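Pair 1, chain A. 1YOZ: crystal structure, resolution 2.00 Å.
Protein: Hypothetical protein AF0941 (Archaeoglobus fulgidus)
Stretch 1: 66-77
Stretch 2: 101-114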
# COMPACT_ATOMS: atom_id res chain seq x y z
N LEU A 66 -1.16 -7.91 0.59
CA LEU A 66 -0.48 -6.62 0.48
C LEU A 66 0.60 -6.48 1.55
O LEU A 66 1.66 -5.88 1.30
CB LEU A 66 -1.50 -5.45 0.59
CG LEU A 66 -2.59 -5.20 -0.48
CD1 LEU A 66 -3.34 -3.89 -0.27
CD2 LEU A 66 -1.90 -5.18 -1.80
N LEU A 67 0.35 -7.00 2.74
CA LEU A 67 1.29 -6.83 3.84
C LEU A 67 2.53 -7.70 3.58
O LEU A 67 3.66 -7.27 3.75
CB LEU A 67 0.59 -7.20 5.19
CG LEU A 67 1.30 -6.72 6.45
CD1 LEU A 67 1.19 -5.22 6.62
CD2 LEU A 67 0.79 -7.46 7.71
N LYS A 68 2.30 -8.92 3.15
CA LYS A 68 3.40 -9.83 2.75
C LYS A 68 4.22 -9.24 1.60
O LYS A 68 5.45 -9.06 1.70
CB LYS A 68 2.81 -11.21 2.39
CG LYS A 68 3.83 -12.18 1.80
CD LYS A 68 3.12 -13.34 1.04
CE LYS A 68 3.10 -14.54 1.94
NZ LYS A 68 2.23 -15.64 1.39
N THR A 69 3.54 -8.87 0.51
CA THR A 69 4.25 -8.15 -0.58
C THR A 69 4.91 -6.81 -0.19
O THR A 69 5.97 -6.46 -0.71
CB THR A 69 3.36 -8.07 -1.91
OG1 THR A 69 2.14 -7.42 -1.65
CG2 THR A 69 2.97 -9.45 -2.29
N TYR A 70 4.34 -6.08 0.78
CA TYR A 70 5.00 -4.88 1.31
C TYR A 70 6.29 -5.29 1.96
O TYR A 70 7.32 -4.63 1.75
CB TYR A 70 4.15 -4.16 2.38
CG TYR A 70 4.84 -2.93 2.94
CD1 TYR A 70 4.70 -1.67 2.34
CD2 TYR A 70 5.63 -3.00 4.09
CE1 TYR A 70 5.32 -0.54 2.86
CE2 TYR A 70 6.28 -1.85 4.59
CZ TYR A 70 6.11 -0.64 3.97
OH TYR A 70 6.75 0.49 4.43
N VAL A 71 6.26 -6.34 2.77
CA VAL A 71 7.49 -6.69 3.50
C VAL A 71 8.58 -7.16 2.50
O VAL A 71 9.72 -6.68 2.52
CB VAL A 71 7.22 -7.70 4.59
CG1 VAL A 71 8.52 -8.35 5.13
CG2 VAL A 71 6.47 -6.99 5.73
N VAL A 72 8.22 -8.08 1.62
CA VAL A 72 9.25 -8.58 0.71
C VAL A 72 9.84 -7.53 -0.25
O VAL A 72 11.02 -7.65 -0.60
CB VAL A 72 8.84 -9.85 -0.04
CG1 VAL A 72 8.24 -10.89 0.90
CG2 VAL A 72 7.89 -9.53 -1.15
N SER A 73 9.06 -6.52 -0.64
CA SER A 73 9.37 -5.64 -1.79
C SER A 73 9.46 -4.14 -1.49
O SER A 73 10.01 -3.42 -2.31
CB SER A 73 8.32 -5.78 -2.89
OG SER A 73 8.27 -7.10 -3.43
N GLN A 74 8.91 -3.65 -0.37
CA GLN A 74 8.93 -2.22 -0.09
C GLN A 74 9.56 -1.88 1.25
O GLN A 74 10.01 -0.76 1.44
CB GLN A 74 7.51 -1.62 -0.07
CG GLN A 74 6.83 -1.46 -1.41
CD GLN A 74 7.59 -0.50 -2.33
OE1 GLN A 74 7.84 0.67 -1.98
NE2 GLN A 74 7.94 -0.98 -3.52
N LEU A 75 9.52 -2.80 2.21
CA LEU A 75 10.01 -2.46 3.56
C LEU A 75 11.48 -1.96 3.57
O LEU A 75 11.78 -0.94 4.20
CB LEU A 75 9.75 -3.61 4.55
CG LEU A 75 10.39 -3.54 5.95
CD1 LEU A 75 9.74 -2.44 6.79
CD2 LEU A 75 10.27 -4.90 6.68
N SER A 76 12.40 -2.63 2.86
CA SER A 76 13.81 -2.09 2.81
C SER A 76 13.91 -0.68 2.22
O SER A 76 14.72 0.13 2.67
CB SER A 76 14.77 -3.02 2.04
OG SER A 76 14.33 -3.18 0.70
N ILE A 77 13.09 -0.38 1.23
CA ILE A 77 13.11 0.93 0.59
C ILE A 77 12.63 2.04 1.52
O ILE A 77 13.20 3.16 1.60
CB ILE A 77 12.21 0.95 -0.64
CG1 ILE A 77 12.81 0.14 -1.79
CG2 ILE A 77 12.00 2.39 -1.08
CD1 ILE A 77 12.17 -1.17 -2.07
N VAL A 101 16.09 -10.51 8.53
CA VAL A 101 14.92 -10.12 9.34
C VAL A 101 13.70 -9.89 8.40
O VAL A 101 12.61 -10.38 8.65
CB VAL A 101 15.25 -8.94 10.32
CG1 VAL A 101 13.93 -8.32 10.95
CG2 VAL A 101 16.16 -9.44 11.41
N ILE A 102 13.93 -9.18 7.31
CA ILE A 102 12.93 -9.06 6.23
C ILE A 102 12.36 -10.42 5.88
O ILE A 102 11.15 -10.60 5.88
CB ILE A 102 13.49 -8.31 5.00
CG1 ILE A 102 13.91 -6.91 5.41
CG2 ILE A 102 12.46 -8.26 3.82
CD1 ILE A 102 14.50 -6.07 4.33
N ASN A 103 13.24 -11.39 5.56
CA ASN A 103 12.78 -12.75 5.26
C ASN A 103 11.94 -13.35 6.37
O ASN A 103 10.93 -13.97 6.08
CB ASN A 103 13.93 -13.71 4.84
CG ASN A 103 14.78 -13.15 3.71
OD1 ASN A 103 14.36 -12.24 3.02
ND2 ASN A 103 15.98 -13.69 3.53
N GLU A 104 12.36 -13.19 7.63
CA GLU A 104 11.62 -13.83 8.72
C GLU A 104 10.24 -13.19 8.95
O GLU A 104 9.33 -13.87 9.37
CB GLU A 104 12.38 -13.79 10.04
CG GLU A 104 13.54 -14.78 10.15
CD GLU A 104 14.68 -14.24 11.01
OE1 GLU A 104 14.41 -13.44 11.95
OE2 GLU A 104 15.85 -14.62 10.74
N ILE A 105 10.13 -11.88 8.73
CA ILE A 105 8.80 -11.18 8.85
C ILE A 105 7.85 -11.71 7.76
O ILE A 105 6.72 -12.11 8.04
CB ILE A 105 8.98 -9.65 8.73
CG1 ILE A 105 9.77 -9.07 9.93
CG2 ILE A 105 7.65 -8.94 8.70
CD1 ILE A 105 10.31 -7.63 9.66
N ALA A 106 8.33 -11.77 6.51
CA ALA A 106 7.50 -12.28 5.38
C ALA A 106 7.03 -13.67 5.69
O ALA A 106 5.85 -14.02 5.51
CB ALA A 106 8.30 -12.31 4.09
N LEU A 107 7.98 -14.49 6.12
CA LEU A 107 7.72 -15.87 6.44
C LEU A 107 6.71 -15.97 7.60
O LEU A 107 5.82 -16.82 7.58
CB LEU A 107 9.04 -16.60 6.75
CG LEU A 107 9.84 -17.14 5.53
CD1 LEU A 107 11.20 -17.75 5.99
CD2 LEU A 107 9.04 -18.14 4.70
N TYR A 108 6.87 -15.13 8.61
CA TYR A 108 5.87 -15.06 9.71
C TYR A 108 4.45 -14.72 9.21
O TYR A 108 3.45 -15.31 9.65
CB TYR A 108 6.30 -14.03 10.80
CG TYR A 108 5.34 -13.93 11.96
CD1 TYR A 108 5.59 -14.60 13.16
CD2 TYR A 108 4.16 -13.17 11.86
CE1 TYR A 108 4.70 -14.53 14.21
CE2 TYR A 108 3.27 -13.08 12.91
CZ TYR A 108 3.54 -13.76 14.11
OH TYR A 108 2.62 -13.68 15.17
N ILE A 109 4.34 -13.77 8.30
CA ILE A 109 3.01 -13.38 7.74
C ILE A 109 2.45 -14.57 6.95
O ILE A 109 1.24 -14.92 7.00
CB ILE A 109 3.12 -12.10 6.82
CG1 ILE A 109 3.46 -10.84 7.65
CG2 ILE A 109 1.85 -11.92 6.00
CD1 ILE A 109 4.04 -9.67 6.88
N ASP A 110 3.37 -15.19 6.20
CA ASP A 110 3.06 -16.33 5.40
C ASP A 110 2.43 -17.39 6.30
O ASP A 110 1.47 -18.03 5.90
CB ASP A 110 4.35 -16.84 4.72
CG ASP A 110 4.09 -17.86 3.67
OD1 ASP A 110 3.22 -17.62 2.81
OD2 ASP A 110 4.78 -18.91 3.70
N ARG A 111 2.98 -17.53 7.50
CA ARG A 111 2.52 -18.43 8.56
C ARG A 111 1.09 -18.11 9.06
O ARG A 111 0.20 -18.96 9.02
CB ARG A 111 3.57 -18.40 9.70
CG ARG A 111 3.33 -19.26 10.93
CD ARG A 111 4.30 -18.89 12.05
NE ARG A 111 3.65 -19.04 13.35
CZ ARG A 111 4.21 -18.79 14.53
NH1 ARG A 111 5.47 -18.35 14.61
NH2 ARG A 111 3.51 -18.97 15.64
N VAL A 112 0.85 -16.87 9.50
CA VAL A 112 -0.51 -16.52 10.01
C VAL A 112 -1.59 -16.39 8.93
O VAL A 112 -2.80 -16.55 9.19
CB VAL A 112 -0.50 -15.27 10.98
CG1 VAL A 112 0.83 -14.64 11.08
CG2 VAL A 112 -1.53 -14.24 10.60
N GLU A 113 -1.14 -16.08 7.71
CA GLU A 113 -2.01 -16.02 6.53
C GLU A 113 -2.83 -17.33 6.46
O GLU A 113 -4.05 -17.27 6.30
CB GLU A 113 -1.16 -15.88 5.27
CG GLU A 113 -1.60 -14.87 4.20
CD GLU A 113 -0.66 -14.91 3.00
OE1 GLU A 113 -0.82 -14.09 2.05
OE2 GLU A 113 0.23 -15.79 2.98
N LYS A 114 -2.16 -18.49 6.58
CA LYS A 114 -2.85 -19.78 6.75
C LYS A 114 -3.77 -19.64 7.98
O LYS A 114 -3.30 -19.38 9.07
CB LYS A 114 -1.85 -20.96 6.88
CG LYS A 114 -0.47 -20.65 6.35
CD LYS A 114 0.01 -21.59 5.25
CE LYS A 114 1.32 -21.07 4.65
NZ LYS A 114 2.11 -22.06 3.84

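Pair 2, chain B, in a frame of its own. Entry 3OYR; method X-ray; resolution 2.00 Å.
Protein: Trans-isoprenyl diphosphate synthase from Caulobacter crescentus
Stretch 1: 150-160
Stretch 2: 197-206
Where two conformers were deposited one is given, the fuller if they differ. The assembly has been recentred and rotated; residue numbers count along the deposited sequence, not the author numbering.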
# COMPACT_ATOMS: atom_id res chain seq x y z
N MET B 150 -4.29 -19.18 3.87
CA MET B 150 -5.09 -18.41 2.92
C MET B 150 -6.18 -17.59 3.60
O MET B 150 -6.48 -16.46 3.18
CB MET B 150 -5.63 -19.31 1.79
CG MET B 150 -6.31 -18.52 0.67
SD MET B 150 -5.29 -17.47 -0.42
CE MET B 150 -3.87 -16.97 0.48
N LYS B 151 -6.72 -18.14 4.68
CA LYS B 151 -7.73 -17.42 5.46
C LYS B 151 -7.11 -16.20 6.14
O LYS B 151 -7.68 -15.10 6.08
CB LYS B 151 -8.41 -18.38 6.47
CG LYS B 151 -9.50 -17.74 7.32
CD LYS B 151 -10.76 -17.36 6.53
CE LYS B 151 -11.85 -16.86 7.48
NZ LYS B 151 -13.19 -16.70 6.83
N ALA B 152 -5.92 -16.34 6.72
CA ALA B 152 -5.33 -15.19 7.38
C ALA B 152 -4.99 -14.12 6.35
O ALA B 152 -5.10 -12.93 6.62
CB ALA B 152 -4.10 -15.59 8.19
N LEU B 153 -4.56 -14.55 5.17
CA LEU B 153 -4.29 -13.61 4.09
C LEU B 153 -5.53 -12.86 3.59
O LEU B 153 -5.48 -11.66 3.33
CB LEU B 153 -3.59 -14.32 2.93
CG LEU B 153 -2.56 -13.43 2.23
CD1 LEU B 153 -1.41 -14.26 1.74
CD2 LEU B 153 -3.19 -12.68 1.07
N GLU B 154 -6.65 -13.55 3.47
CA GLU B 154 -7.92 -12.90 3.09
C GLU B 154 -8.35 -11.87 4.13
O GLU B 154 -8.82 -10.77 3.79
CB GLU B 154 -9.01 -13.96 2.89
CG GLU B 154 -10.45 -13.47 2.94
CD GLU B 154 -11.34 -14.56 3.47
OE1 GLU B 154 -11.75 -14.48 4.66
OE2 GLU B 154 -11.59 -15.54 2.73
N ILE B 155 -8.16 -12.22 5.40
CA ILE B 155 -8.53 -11.36 6.50
C ILE B 155 -7.75 -10.05 6.45
O ILE B 155 -8.32 -8.98 6.59
CB ILE B 155 -8.30 -12.06 7.87
CG1 ILE B 155 -9.38 -13.13 8.13
CG2 ILE B 155 -8.34 -11.08 9.01
CD1 ILE B 155 -8.97 -14.05 9.33
N LEU B 156 -6.44 -10.13 6.22
CA LEU B 156 -5.63 -8.89 6.20
C LEU B 156 -5.69 -8.11 4.90
O LEU B 156 -5.50 -6.87 4.90
CB LEU B 156 -4.17 -9.17 6.61
CG LEU B 156 -4.18 -9.38 8.14
CD1 LEU B 156 -3.11 -10.33 8.60
CD2 LEU B 156 -4.06 -8.05 8.84
N ALA B 157 -5.88 -8.81 3.78
CA ALA B 157 -6.14 -8.14 2.49
C ALA B 157 -7.41 -7.28 2.57
O ALA B 157 -7.42 -6.08 2.20
CB ALA B 157 -6.27 -9.16 1.36
N ARG B 158 -8.46 -7.89 3.12
CA ARG B 158 -9.73 -7.23 3.34
C ARG B 158 -9.53 -6.04 4.27
O ARG B 158 -9.94 -4.92 3.94
CB ARG B 158 -10.78 -8.21 3.90
CG ARG B 158 -12.14 -7.50 4.10
CD ARG B 158 -13.22 -8.29 4.83
NE ARG B 158 -14.25 -7.35 5.31
CZ ARG B 158 -14.25 -6.74 6.50
NH1 ARG B 158 -15.22 -5.89 6.81
NH2 ARG B 158 -13.28 -6.97 7.39
N ALA B 159 -8.84 -6.25 5.39
CA ALA B 159 -8.58 -5.15 6.35
C ALA B 159 -7.88 -3.99 5.68
O ALA B 159 -8.25 -2.84 5.89
CB ALA B 159 -7.80 -5.62 7.54
N SER B 160 -6.89 -4.29 4.84
CA SER B 160 -6.13 -3.23 4.18
C SER B 160 -6.97 -2.42 3.19
O SER B 160 -6.75 -1.21 3.05
CB SER B 160 -4.91 -3.78 3.45
OG SER B 160 -4.09 -4.50 4.35
N ALA B 197 -9.38 -5.68 14.65
CA ALA B 197 -10.19 -6.88 14.46
C ALA B 197 -9.43 -7.95 13.66
O ALA B 197 -9.46 -9.12 14.03
CB ALA B 197 -11.49 -6.54 13.75
N ALA B 198 -8.83 -7.55 12.53
CA ALA B 198 -8.01 -8.41 11.66
C ALA B 198 -6.82 -9.04 12.37
O ALA B 198 -6.57 -10.26 12.22
CB ALA B 198 -7.52 -7.65 10.44
N ALA B 199 -6.09 -8.23 13.14
CA ALA B 199 -4.96 -8.71 13.94
C ALA B 199 -5.36 -9.85 14.86
O ALA B 199 -4.70 -10.89 14.86
CB ALA B 199 -4.29 -7.59 14.73
N SER B 200 -6.46 -9.67 15.61
CA SER B 200 -6.92 -10.74 16.49
C SER B 200 -7.47 -11.90 15.71
O SER B 200 -7.17 -13.04 16.04
CB SER B 200 -7.97 -10.30 17.51
OG SER B 200 -8.33 -8.96 17.30
N GLU B 201 -8.30 -11.63 14.71
CA GLU B 201 -8.90 -12.71 13.96
C GLU B 201 -7.82 -13.52 13.21
O GLU B 201 -7.87 -14.75 13.20
CB GLU B 201 -10.02 -12.23 13.01
CG GLU B 201 -10.84 -13.40 12.44
CD GLU B 201 -11.77 -13.01 11.31
OE1 GLU B 201 -11.74 -11.84 10.87
OE2 GLU B 201 -12.54 -13.88 10.87
N ALA B 202 -6.83 -12.85 12.60
CA ALA B 202 -5.76 -13.58 11.93
C ALA B 202 -4.96 -14.44 12.93
O ALA B 202 -4.62 -15.60 12.63
CB ALA B 202 -4.83 -12.65 11.13
N GLY B 203 -4.69 -13.89 14.11
CA GLY B 203 -4.04 -14.64 15.20
C GLY B 203 -4.79 -15.91 15.51
O GLY B 203 -4.21 -16.99 15.56
N ALA B 204 -6.11 -15.78 15.67
CA ALA B 204 -6.98 -16.91 15.98
C ALA B 204 -7.02 -17.98 14.89
O ALA B 204 -6.96 -19.17 15.20
CB ALA B 204 -8.39 -16.42 16.29
N VAL B 205 -7.14 -17.56 13.62
CA VAL B 205 -7.20 -18.55 12.54
C VAL B 205 -5.89 -19.32 12.34
O VAL B 205 -5.94 -20.50 11.94
CB VAL B 205 -7.76 -18.01 11.18
CG1 VAL B 205 -9.18 -17.48 11.35
CG2 VAL B 205 -6.84 -16.96 10.58
N SER B 206 -4.75 -18.70 12.67
CA SER B 206 -3.43 -19.39 12.61
C SER B 206 -3.42 -20.64 13.49
O SER B 206 -2.82 -21.64 13.13
CB SER B 206 -2.26 -18.50 13.07
OG SER B 206 -2.65 -17.17 13.27

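Both pairs are antiparallel helix pairs packed at close range. In pair 1, helix 66-73 runs against helix 101-113 at an angle of 169° between their N-to-C directions, and the axes approach to 8.9 Å. In pair 2, helix 150-160 runs against the helix of stretch 2 at 175°, and the closest approach is 9.0 Å. Fourteen central residues superpose with an RMSD of 0.7 Å over N, CA and C.

The centre of both contacts is the same knob in the same hole. Val71(A) matches Ile155(B), and their side-chain centres fall 0.6 Å apart. Val71(A) sits among Ile102(A), Ile105(A), Ala106(A) and Ile109(A). Ile155(B) sits among the matching residues Ala198(B), Glu201(B), Ala202(B) and Val205(B). One member of the hole is alanine in both pairs: Ala106(A) falls on Ala202(B).

The walls differ. In pair 1 three isoleucines surround a valine. Val71(A) CG1 lies 3.7 Å from Ile105(A) CG2, and Val71(A) CG2 lies 3.8 Å from Ile109(A) CD1. In pair 2 the hole has smaller or polar walls, and the knob is longer. Ile155(B) CG2 lies 3.8 Å from Ala198(B) CB, and Ile155(B) CD1 lies 3.8 Å from Val205(B) CG2. The same CD1 of Ile155(B) is 3.6 Å from Glu201(B) CD. Glu201(B) takes the place of Ile105(A), and its OE1 is hydrogen-bonded elsewhere in the structure.

The position beside the knob shows a similar exchange of size. Val72(A) matches Leu156(B). Val72(A) CG1 reaches Ala106(A) CB at 3.5 Å. Leu156(B) spans two alanines: its CD1 is 3.8 Å from Ala202(B) CB, and its CD2 is 3.8 Å from Ala198(B) CB. In pair 1 the position of Ala198(B) holds the larger Ile102(A), whose CG2 comes within 3.4 Å of the backbone O of Val71(A).

The clearest difference lies at Lys68(A), which matches Ala152(B). Lys68(A) CB packs 3.8 Å from Ile109(A) CG2, while the chain extends to an acidic pair. Lys68(A) NZ is 2.6 Å from Asp110(A) OD1 and 2.6 Å from Glu113(A) OE2. Both are salt bridges with hydrogen bonds, so one amine ties down two carboxylates a helical turn apart. Pair 2 has no hydrogen bond across its stretches. Ala152(B) makes only apolar contacts there, with its CB 3.9 Å from Val205(B) CG2 and 4.2 Å from Ala202(B) CB. The CA atoms of Ala152(B) and Ala202(B) are 4.8 Å apart, and those of the matching Lys68(A) and Ala106(A) are 5.5 Å apart, although the axes approach almost equally in the two pairs.

Pair 1 covers 557 Å² and pair 2 covers 387 Å², both sides summed. The pair 1 total includes Leu75(A), Ser76(A) and Glu113(A), which have no counterpart in the superposition. Lys68(A) has the largest covered area in pair 1, and Ile155(B) in pair 2.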